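PDB 4Q68: uncharacterized protein from Bacteroides uniformis ATCC 8492, which probably acts as an N-acetylmuramoyl-L-alanine amidase of the NlpC/P60 type, cleaving the amide bond between N-acetylmuramic acid and L-alanine in cell-wall fragments. Local coordinates for residues 169-174 with 233-238; 110-115 with 156-161; 87-92 with 121-126. All coordinates share one frame; numbering follows the deposited sequence. Where two conformers were deposited one is given.

Contact 1 (169-174 with 233-238); sequences PWIKDG and IRVLRM
Trp170 and Val235 meet where the loop before strand 176-181 folds over strand 230-238 of the antiparallel sheet of this papain-like (clan CA) amidase fold. Trp170 has CG between its backbone N and carbonyl carbon (chi1 54°), which turns the indole back over Ile171, whose CG1 lies on one face of it. At that same, six-membered end of the indole, CZ3 meets Val235 CG2 obliquely, at 4.0 Å. Polar contact comes from the Trp170 carbonyl: its O takes a hydrogen bond from Arg237 NH2 at 2.9 Å, close to the guanidinium plane but bent, with an angle of 137° at the hydrogen. Water 1 links the same O to Arg237 NH1, while NE forms a salt bridge with Asp175. Ile171 follows, its CG1 4.2 Å from Val235 CG2 and its CD1 tip to tip with CD1 of Ile233. Next, Lys172 lays its aliphatic chain across the guanidinium, CD standing 3.7 Å above the Arg237 plane. The lysine bends at its last torsion and carries NZ to Pro169 O, 2.9 Å away, which leaves the two positive groups close without touching. At the end of the loop, water 2 donates to Gly174 O at 2.8 Å and accepts from Met238 N at 2.9 Å.

Contact 2 (110-115 with 156-161); sequences AMSPDT and HYLPKA
His156 meets two residues of 110-115 at once, Ser112 at its ring edge and Thr115 over its ring face. Its ND1 donates to Ser112 O at 2.6 Å in an almost straight bond, 174° at the hydrogen, with the acceptor in the ring plane; this puts a proton on ND1. Thr115 points the same way alongside the histidine and sets CG2 3.5 Å from the ring centroid, only 3° off the normal, a well-centred CH-pi contact. With its edge bonded and one face covered, the imidazole has little room to turn. An alanine in place of His156 would probably leave the Ser112 carbonyl without this donor and open a gap beneath the Thr115 methyl.

Tyr157 is gripped mainly through its backbone. Its N donates to Asp114 O at 3.0 Å, and its O accepts from Ser112 OG at 2.6 Å, the hydroxyl sitting well above the carbonyl plane. Ser112 holds OG anti to its backbone N (chi1 177°), from where OG also accepts a weak ST-turn bond from Asp114 N. The Tyr157 ring edge brings CE1 to 3.5 Å from Thr115 O, and water 3 links that O to the tyrosine hydroxyl. Nearby, Asp114 OD2 lies 3.3 Å from Pro159 CD and forms a salt bridge with Lys162, whereas Thr115 OG1 bonds to Glu154. A bound sodium ion lies about 3 Å from the Tyr157 side chain.

Thr115 and His156 form an antiparallel non-hydrogen-bonded pair, CA atoms 4.2 Å apart, in the two-stranded sheet of 115-117 and 154-156: a long-range antiparallel pairing, not a hairpin, that ties the chain leaving helix 107-111 to the residues just before strand 158-159.

Contact 3 (87-92 with 121-126); sequences RLHYIA and SYMSSH. With NAG (2-acetamido-2-deoxy-beta-D-glucopyranose), chain B.
Met123, present as selenomethionine, reaches out from helix 122-125 to lie against both His89 and Tyr90. Its chain runs extended through chi2 (178°); the bend at chi3 (76°) sets CE over His89 while SE, between the two residues, lies over Tyr90. SE stands over one face of Tyr90, 4.2 Å from the ring centroid and offset toward the rim, a Met-aromatic contact. CE, carried there by that bend, lies over a face of His89, 3.9 Å from its centroid, in a CH-pi contact. SE also touches His89 CB at 3.5 Å, and the two side chains cross at about a right angle.

Tyr90 slides past Met123 in the opposite direction, bringing its hydroxyl to the start of the short helix. There OH accepts from Met123 N at 2.9 Å, N-H...O angle 163°. Ser121, at the N-cap position, makes no capping bond with its own side chain, so the tyrosine serves a first-turn N-H from outside the helix. Glu147 of helix 137-150 bonds the same hydroxyl through OE2 and Ser124 OG through OE1.

His89 also turns its ring edge toward the NAG sugar: ND1 donates to O3 at a short 2.5 Å, while NE2 bonds to Tyr84 O. Beside it, Arg87 lays a guanidinium face against His89 CE1 and donates from NH1 to NAG O4 at 2.7 Å; Glu25 and Glu30 pair with this arginine. The NAG methyl carbon C8 lies 3.6 Å from Met123 SE.

The chemistry is thus divided: N-H donors meet the sugar hydroxyls, the selenium touches both the acetamido methyl and the Tyr90 face, the methionine methyl covers His89, and partners on both nitrogens leave the His89 imidazole little freedom to rotate.

How the contacts relate
From the N terminus, residues 87-92 at the start of helix 91-100 open contact 3, and 110-115 open contact 2 before 121-126 close contact 3. Residues 156-161 then close contact 2, so these two loops cross, although their nearest atoms stay about 9 Å apart. Contact 1 follows in series, its long loop from 169-174 closing at 233-238 on the final strand. Contacts 1 and 2 adjoin: strands 158-159 and 230-238 are sheet neighbours, with Ile233 O probably bonded to Leu158 N, and Trp170 packs on Met111. Contact 3 lies across the chain's centre among the helices, meeting contact 1 where Arg234 packs on Ala92.

Contact 1 (169-174 with 233-238)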
loop_
_atom_site.group_PDB
_atom_site.type_symbol
_atom_site.label_atom_id
_atom_site.label_comp_id
_atom_site.label_asym_id
_atom_site.label_seq_id
_atom_site.Cartn_x
_atom_site.Cartn_y
_atom_site.Cartn_z
ATOM N N PRO A 169 -12.620 -15.229 7.642
ATOM C CA PRO A 169 -11.575 -16.241 7.812
ATOM C C PRO A 169 -10.506 -16.266 6.715
ATOM O O PRO A 169 -9.440 -16.827 6.930
ATOM C CB PRO A 169 -12.363 -17.556 7.859
ATOM C CG PRO A 169 -13.653 -17.258 7.211
ATOM C CD PRO A 169 -13.958 -15.836 7.542
ATOM N N TRP A 170 -10.787 -15.658 5.567
ATOM C CA TRP A 170 -9.809 -15.575 4.499
ATOM C C TRP A 170 -8.913 -14.332 4.573
ATOM O O TRP A 170 -8.016 -14.188 3.760
ATOM C CB TRP A 170 -10.500 -15.676 3.139
ATOM C CG TRP A 170 -11.601 -14.717 2.880
ATOM C CD1 TRP A 170 -12.929 -14.958 3.018
ATOM C CD2 TRP A 170 -11.491 -13.394 2.352
ATOM N NE1 TRP A 170 -13.661 -13.868 2.628
ATOM C CE2 TRP A 170 -12.801 -12.890 2.218
ATOM C CE3 TRP A 170 -10.417 -12.587 1.976
ATOM C CZ2 TRP A 170 -13.064 -11.621 1.708
ATOM C CZ3 TRP A 170 -10.681 -11.324 1.470
ATOM C CH2 TRP A 170 -11.995 -10.851 1.348
ATOM N N ILE A 171 -9.163 -13.448 5.538
ATOM C CA ILE A 171 -8.261 -12.344 5.846
ATOM C C ILE A 171 -7.444 -12.808 7.042
ATOM O O ILE A 171 -8.024 -13.177 8.070
ATOM C CB ILE A 171 -9.006 -11.040 6.175
ATOM C CG1 ILE A 171 -9.891 -10.631 4.999
ATOM C CG2 ILE A 171 -7.999 -9.955 6.558
ATOM C CD1 ILE A 171 -10.841 -9.494 5.295
ATOM N N LYS A 172 -6.122 -12.794 6.905
ATOM C CA LYS A 172 -5.223 -13.362 7.901
ATOM C C LYS A 172 -4.270 -12.320 8.490
ATOM O O LYS A 172 -3.919 -11.321 7.834
ATOM C CB LYS A 172 -4.422 -14.485 7.245
ATOM C CG LYS A 172 -5.332 -15.581 6.714
ATOM C CD LYS A 172 -4.624 -16.769 6.120
ATOM C CE LYS A 172 -5.640 -17.748 5.531
ATOM N NZ LYS A 172 -6.778 -17.964 6.464
ATOM N N ASP A 173 -3.829 -12.571 9.717
ATOM C CA ASP A 173 -2.764 -11.782 10.319
ATOM C C ASP A 173 -1.639 -11.588 9.310
ATOM O O ASP A 173 -1.190 -12.535 8.651
ATOM C CB ASP A 173 -2.176 -12.507 11.530
ATOM C CG ASP A 173 -2.954 -12.292 12.807
ATOM O OD1 ASP A 173 -3.644 -11.267 12.928
ATOM O OD2 ASP A 173 -2.858 -13.169 13.710
ATOM N N GLY A 174 -1.181 -10.347 9.194
ATOM C CA GLY A 174 -0.065 -10.024 8.302
ATOM C C GLY A 174 -0.450 -9.669 6.886
ATOM O O GLY A 174 0.398 -9.208 6.132
ATOM N N ILE A 233 -11.958 -2.587 0.804
ATOM C CA ILE A 233 -10.551 -2.977 0.859
ATOM C C ILE A 233 -10.198 -3.947 -0.247
ATOM O O ILE A 233 -11.023 -4.754 -0.682
ATOM C CB ILE A 233 -10.154 -3.600 2.238
ATOM C CG1 ILE A 233 -10.966 -4.860 2.562
ATOM C CG2 ILE A 233 -10.285 -2.552 3.336
ATOM C CD1 ILE A 233 -10.544 -5.560 3.840
ATOM N N ARG A 234 -8.938 -3.881 -0.656
ATOM C CA ARG A 234 -8.248 -4.965 -1.323
ATOM C C ARG A 234 -7.330 -5.613 -0.287
ATOM O O ARG A 234 -6.775 -4.931 0.574
ATOM C CB ARG A 234 -7.449 -4.472 -2.539
ATOM C CG ARG A 234 -8.331 -3.854 -3.613
ATOM C CD ARG A 234 -7.582 -3.390 -4.834
ATOM N NE ARG A 234 -7.035 -4.522 -5.578
ATOM C CZ ARG A 234 -6.366 -4.432 -6.722
ATOM N NH1 ARG A 234 -6.092 -3.259 -7.257
ATOM N NH2 ARG A 234 -5.952 -5.521 -7.342
ATOM N N VAL A 235 -7.203 -6.932 -0.367
ATOM C CA VAL A 235 -6.410 -7.719 0.560
ATOM C C VAL A 235 -5.337 -8.442 -0.245
ATOM O O VAL A 235 -5.652 -9.193 -1.178
ATOM C CB VAL A 235 -7.287 -8.746 1.310
ATOM C CG1 VAL A 235 -6.445 -9.586 2.251
ATOM C CG2 VAL A 235 -8.404 -8.042 2.061
ATOM N N LEU A 236 -4.082 -8.167 0.101
ATOM C CA LEU A 236 -2.924 -8.746 -0.572
ATOM C C LEU A 236 -2.132 -9.554 0.442
ATOM O O LEU A 236 -2.185 -9.293 1.646
ATOM C CB LEU A 236 -2.009 -7.672 -1.168
ATOM C CG LEU A 236 -2.614 -6.662 -2.146
ATOM C CD1 LEU A 236 -3.476 -7.329 -3.204
ATOM C CD2 LEU A 236 -3.385 -5.554 -1.434
ATOM N N ARG A 237 -1.367 -10.530 -0.034
ATOM C CA ARG A 237 -0.611 -11.402 0.856
ATOM C C ARG A 237 0.774 -11.640 0.284
ATOM O O ARG A 237 0.928 -11.993 -0.886
ATOM C CB ARG A 237 -1.361 -12.716 1.034
ATOM C CG ARG A 237 -0.750 -13.691 2.046
ATOM C CD ARG A 237 -1.668 -14.864 2.319
ATOM N NE ARG A 237 -2.907 -14.390 2.918
ATOM C CZ ARG A 237 -4.108 -14.941 2.777
ATOM N NH1 ARG A 237 -4.295 -16.059 2.079
ATOM N NH2 ARG A 237 -5.148 -14.347 3.355
HETATM N N MSE A 238 1.782 -11.481 1.122
HETATM C CA MSE A 238 3.154 -11.824 0.754
HETATM C C MSE A 238 3.252 -13.252 0.259
HETATM O O MSE A 238 2.652 -14.161 0.849
HETATM C CB MSE A 238 4.058 -11.680 1.983
HETATM C CG MSE A 238 5.507 -12.011 1.722
HETATM SE SE MSE A 238 6.647 -11.925 3.271
HETATM C CE MSE A 238 5.886 -13.468 4.213
HETATM O O HOH W 1 -7.264 -16.642 2.080
HETATM O O HOH W 2 1.165 -10.580 3.772
#

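Contact 2 (110-115 with 156-161)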
loop_
_atom_site.group_PDB
_atom_site.type_symbol
_atom_site.label_atom_id
_atom_site.label_comp_id
_atom_site.label_asym_id
_atom_site.label_seq_id
_atom_site.Cartn_x
_atom_site.Cartn_y
_atom_site.Cartn_z
ATOM N N ALA A 110 -9.395 -13.623 -5.409
ATOM C CA ALA A 110 -9.932 -14.973 -5.295
ATOM C C ALA A 110 -11.170 -15.058 -4.425
ATOM O O ALA A 110 -12.038 -15.885 -4.679
ATOM C CB ALA A 110 -8.866 -15.902 -4.727
HETATM N N MSE A 111 -11.271 -14.227 -3.397
HETATM C CA MSE A 111 -12.233 -14.456 -2.329
HETATM C C MSE A 111 -13.447 -13.537 -2.324
HETATM O O MSE A 111 -14.432 -13.854 -1.669
HETATM C CB MSE A 111 -11.532 -14.375 -0.974
HETATM C CG MSE A 111 -10.291 -15.237 -0.878
HETATM SE SE MSE A 111 -10.557 -17.098 -1.442
HETATM C CE MSE A 111 -11.505 -17.711 0.112
ATOM N N SER A 112 -13.384 -12.408 -3.025
ATOM C CA SER A 112 -14.519 -11.497 -3.048
ATOM C C SER A 112 -15.141 -11.439 -4.422
ATOM O O SER A 112 -14.440 -11.178 -5.399
ATOM C CB SER A 112 -14.114 -10.081 -2.678
ATOM O OG SER A 112 -15.258 -9.255 -2.782
ATOM N N PRO A 113 -16.470 -11.637 -4.512
ATOM C CA PRO A 113 -17.136 -11.558 -5.813
ATOM C C PRO A 113 -17.321 -10.147 -6.367
ATOM O O PRO A 113 -17.612 -9.968 -7.553
ATOM C CB PRO A 113 -18.500 -12.190 -5.529
ATOM C CG PRO A 113 -18.758 -11.899 -4.093
ATOM C CD PRO A 113 -17.409 -12.053 -3.448
ATOM N N ASP A 114 -17.191 -9.152 -5.509
ATOM C CA ASP A 114 -17.417 -7.781 -5.908
ATOM C C ASP A 114 -16.226 -7.244 -6.652
ATOM O O ASP A 114 -15.078 -7.526 -6.304
ATOM C CB ASP A 114 -17.715 -6.939 -4.678
ATOM C CG ASP A 114 -19.061 -7.274 -4.088
ATOM O OD1 ASP A 114 -20.060 -7.070 -4.792
ATOM O OD2 ASP A 114 -19.137 -7.743 -2.944
ATOM N N THR A 115 -16.503 -6.439 -7.673
ATOM C CA THR A 115 -15.445 -5.856 -8.452
ATOM C C THR A 115 -15.684 -4.387 -8.725
ATOM O O THR A 115 -16.808 -3.889 -8.652
ATOM C CB THR A 115 -15.177 -6.599 -9.784
ATOM O OG1 THR A 115 -16.256 -6.370 -10.679
ATOM C CG2 THR A 115 -15.010 -8.073 -9.587
ATOM N N HIS A 156 -10.998 -7.004 -7.967
ATOM C CA HIS A 156 -11.894 -7.417 -6.910
ATOM C C HIS A 156 -11.626 -6.637 -5.646
ATOM O O HIS A 156 -10.483 -6.296 -5.344
ATOM C CB HIS A 156 -11.731 -8.898 -6.644
ATOM C CG HIS A 156 -12.173 -9.756 -7.781
ATOM N ND1 HIS A 156 -13.199 -10.658 -7.655
ATOM C CD2 HIS A 156 -11.736 -9.863 -9.058
ATOM C CE1 HIS A 156 -13.389 -11.274 -8.808
ATOM N NE2 HIS A 156 -12.520 -10.803 -9.681
ATOM N N TYR A 157 -12.678 -6.362 -4.891
ATOM C CA TYR A 157 -12.523 -5.681 -3.612
ATOM C C TYR A 157 -13.643 -6.139 -2.703
ATOM O O TYR A 157 -14.627 -6.729 -3.161
ATOM C CB TYR A 157 -12.526 -4.142 -3.772
ATOM C CG TYR A 157 -13.898 -3.529 -3.988
ATOM C CD1 TYR A 157 -14.644 -3.818 -5.118
ATOM C CD2 TYR A 157 -14.457 -2.700 -3.044
ATOM C CE1 TYR A 157 -15.916 -3.304 -5.290
ATOM C CE2 TYR A 157 -15.730 -2.173 -3.220
ATOM C CZ TYR A 157 -16.454 -2.483 -4.345
ATOM O OH TYR A 157 -17.729 -1.987 -4.526
ATOM N N LEU A 158 -13.498 -5.862 -1.412
ATOM C CA LEU A 158 -14.517 -6.173 -0.428
ATOM C C LEU A 158 -15.186 -4.859 -0.032
ATOM O O LEU A 158 -14.542 -4.004 0.585
ATOM C CB LEU A 158 -13.873 -6.814 0.806
ATOM C CG LEU A 158 -14.865 -7.257 1.882
ATOM C CD1 LEU A 158 -15.731 -8.428 1.422
ATOM C CD2 LEU A 158 -14.119 -7.617 3.151
ATOM N N PRO A 159 -16.469 -4.661 -0.394
ATOM C CA PRO A 159 -17.162 -3.445 0.045
ATOM C C PRO A 159 -17.200 -3.360 1.561
ATOM O O PRO A 159 -17.345 -4.376 2.241
ATOM C CB PRO A 159 -18.569 -3.612 -0.536
ATOM C CG PRO A 159 -18.383 -4.562 -1.684
ATOM C CD PRO A 159 -17.327 -5.520 -1.230
ATOM N N LYS A 160 -17.121 -2.150 2.088
ATOM C CA LYS A 160 -16.970 -2.008 3.525
ATOM C C LYS A 160 -18.122 -2.585 4.340
ATOM O O LYS A 160 -17.875 -3.090 5.437
ATOM C CB LYS A 160 -16.669 -0.568 3.919
ATOM C CG LYS A 160 -17.746 0.430 3.673
ATOM C CD LYS A 160 -17.211 1.750 4.161
ATOM C CE LYS A 160 -18.147 2.875 3.917
ATOM N NZ LYS A 160 -17.494 4.176 4.212
ATOM N N ALA A 161 -19.344 -2.574 3.824
ATOM C CA ALA A 161 -20.464 -3.158 4.570
ATOM C C ALA A 161 -20.343 -4.667 4.745
ATOM O O ALA A 161 -20.999 -5.222 5.617
ATOM C CB ALA A 161 -21.785 -2.803 3.928
HETATM O O HOH W 3 -19.184 -2.981 -6.818
#

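Contact 3 (87-92 with 121-126)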
loop_
_atom_site.group_PDB
_atom_site.type_symbol
_atom_site.label_atom_id
_atom_site.label_comp_id
_atom_site.label_asym_id
_atom_site.label_seq_id
_atom_site.Cartn_x
_atom_site.Cartn_y
_atom_site.Cartn_z
ATOM N N ARG A 87 8.543 4.936 -9.824
ATOM C CA ARG A 87 8.018 4.584 -8.508
ATOM C C ARG A 87 6.550 4.213 -8.671
ATOM O O ARG A 87 5.824 4.861 -9.420
ATOM C CB ARG A 87 8.166 5.758 -7.538
ATOM C CG ARG A 87 8.214 5.330 -6.095
ATOM C CD ARG A 87 7.946 6.441 -5.121
ATOM N NE ARG A 87 8.851 7.573 -5.306
ATOM C CZ ARG A 87 8.612 8.789 -4.837
ATOM N NH1 ARG A 87 7.519 9.037 -4.131
ATOM N NH2 ARG A 87 9.470 9.772 -5.082
ATOM N N LEU A 88 6.103 3.188 -7.960
ATOM C CA LEU A 88 4.742 2.675 -8.109
ATOM C C LEU A 88 3.770 3.462 -7.227
ATOM O O LEU A 88 3.256 2.989 -6.213
ATOM C CB LEU A 88 4.727 1.184 -7.815
ATOM C CG LEU A 88 5.507 0.375 -8.844
ATOM C CD1 LEU A 88 5.954 -0.969 -8.274
ATOM C CD2 LEU A 88 4.689 0.168 -10.104
ATOM N N HIS A 89 3.497 4.682 -7.667
ATOM C CA HIS A 89 2.666 5.619 -6.916
ATOM C C HIS A 89 1.244 5.122 -6.695
ATOM O O HIS A 89 0.679 5.337 -5.628
ATOM C CB HIS A 89 2.570 6.952 -7.645
ATOM C CG HIS A 89 3.887 7.615 -7.834
ATOM N ND1 HIS A 89 4.592 8.142 -6.784
ATOM C CD2 HIS A 89 4.644 7.791 -8.940
ATOM C CE1 HIS A 89 5.717 8.653 -7.248
ATOM N NE2 HIS A 89 5.778 8.448 -8.550
ATOM N N TYR A 90 0.655 4.511 -7.714
ATOM C CA TYR A 90 -0.710 4.027 -7.607
ATOM C C TYR A 90 -0.716 2.606 -7.074
ATOM O O TYR A 90 -0.009 1.736 -7.596
ATOM C CB TYR A 90 -1.419 4.099 -8.947
ATOM C CG TYR A 90 -1.694 5.489 -9.439
ATOM C CD1 TYR A 90 -2.576 6.324 -8.763
ATOM C CD2 TYR A 90 -1.111 5.969 -10.608
ATOM C CE1 TYR A 90 -2.865 7.588 -9.235
ATOM C CE2 TYR A 90 -1.411 7.229 -11.094
ATOM C CZ TYR A 90 -2.301 8.029 -10.411
ATOM O OH TYR A 90 -2.669 9.263 -10.897
ATOM N N ILE A 91 -1.529 2.355 -6.059
ATOM C CA ILE A 91 -1.498 1.064 -5.418
ATOM C C ILE A 91 -1.984 -0.055 -6.339
ATOM O O ILE A 91 -1.466 -1.159 -6.264
ATOM C CB ILE A 91 -2.189 1.112 -4.044
ATOM C CG1 ILE A 91 -1.487 2.150 -3.151
ATOM C CG2 ILE A 91 -2.182 -0.269 -3.383
ATOM C CD1 ILE A 91 0.043 2.027 -3.078
ATOM N N ALA A 92 -2.897 0.213 -7.271
ATOM C CA ALA A 92 -3.251 -0.845 -8.233
ATOM C C ALA A 92 -2.003 -1.305 -8.981
ATOM O O ALA A 92 -1.830 -2.486 -9.260
ATOM C CB ALA A 92 -4.302 -0.370 -9.223
ATOM N N SER A 121 -6.469 8.647 -12.530
ATOM C CA SER A 121 -6.059 9.873 -13.211
ATOM C C SER A 121 -5.674 11.018 -12.274
ATOM O O SER A 121 -5.414 12.120 -12.741
ATOM C CB SER A 121 -7.172 10.369 -14.140
ATOM O OG SER A 121 -8.313 10.708 -13.388
ATOM N N TYR A 122 -5.640 10.789 -10.956
ATOM C CA TYR A 122 -5.522 11.909 -10.005
ATOM C C TYR A 122 -4.251 12.726 -10.204
ATOM O O TYR A 122 -4.282 13.956 -10.180
ATOM C CB TYR A 122 -5.596 11.373 -8.576
ATOM C CG TYR A 122 -5.689 12.437 -7.533
ATOM C CD1 TYR A 122 -4.556 13.024 -7.010
ATOM C CD2 TYR A 122 -6.921 12.854 -7.053
ATOM C CE1 TYR A 122 -4.639 14.013 -6.040
ATOM C CE2 TYR A 122 -7.018 13.850 -6.086
ATOM C CZ TYR A 122 -5.871 14.426 -5.591
ATOM O OH TYR A 122 -5.927 15.407 -4.622
HETATM N N MSE A 123 -3.115 12.057 -10.352
HETATM C CA MSE A 123 -1.844 12.765 -10.366
HETATM C C MSE A 123 -1.696 13.660 -11.589
HETATM O O MSE A 123 -1.345 14.831 -11.454
HETATM C CB MSE A 123 -0.688 11.780 -10.269
HETATM C CG MSE A 123 -0.681 11.011 -8.958
HETATM SE SE MSE A 123 0.748 9.717 -8.831
HETATM C CE MSE A 123 2.219 10.915 -8.497
ATOM N N SER A 124 -1.967 13.135 -12.779
ATOM C CA SER A 124 -1.862 13.978 -13.967
ATOM C C SER A 124 -2.932 15.061 -13.984
ATOM O O SER A 124 -2.735 16.113 -14.579
ATOM C CB SER A 124 -1.921 13.181 -15.258
ATOM O OG SER A 124 -3.216 12.695 -15.493
ATOM N N SER A 125 -4.067 14.810 -13.346
ATOM C CA SER A 125 -5.149 15.789 -13.252
ATOM C C SER A 125 -4.823 16.933 -12.307
ATOM O O SER A 125 -5.391 18.019 -12.414
ATOM C CB SER A 125 -6.442 15.121 -12.776
ATOM O OG SER A 125 -6.951 14.247 -13.773
ATOM N N HIS A 126 -3.934 16.670 -11.353
ATOM C CA HIS A 126 -3.602 17.619 -10.288
ATOM C C HIS A 126 -2.090 17.737 -10.107
ATOM O O HIS A 126 -1.569 17.508 -9.022
ATOM C CB HIS A 126 -4.284 17.185 -8.989
ATOM C CG HIS A 126 -5.770 17.108 -9.116
ATOM N ND1 HIS A 126 -6.533 18.214 -9.431
ATOM C CD2 HIS A 126 -6.635 16.074 -9.010
ATOM C CE1 HIS A 126 -7.799 17.866 -9.510
ATOM N NE2 HIS A 126 -7.894 16.579 -9.247
HETATM C C1 NAG B . 1.562 7.467 -2.036
HETATM C C2 NAG B . 1.899 8.315 -3.255
HETATM C C3 NAG B . 3.309 8.025 -3.761
HETATM C C4 NAG B . 4.319 7.958 -2.619
HETATM C C5 NAG B . 3.804 7.133 -1.444
HETATM C C6 NAG B . 4.794 7.199 -0.288
HETATM C C7 NAG B . 0.037 9.072 -4.667
HETATM C C8 NAG B . -0.890 8.788 -5.802
HETATM N N2 NAG B . 0.921 8.130 -4.325
HETATM O O1 NAG B . 0.333 7.901 -1.536
HETATM O O3 NAG B . 3.681 9.080 -4.610
HETATM O O4 NAG B . 5.556 7.460 -3.072
HETATM O O5 NAG B . 2.548 7.628 -1.034
HETATM O O6 NAG B . 4.958 8.529 0.137
HETATM O O7 NAG B . -0.060 10.159 -4.108
#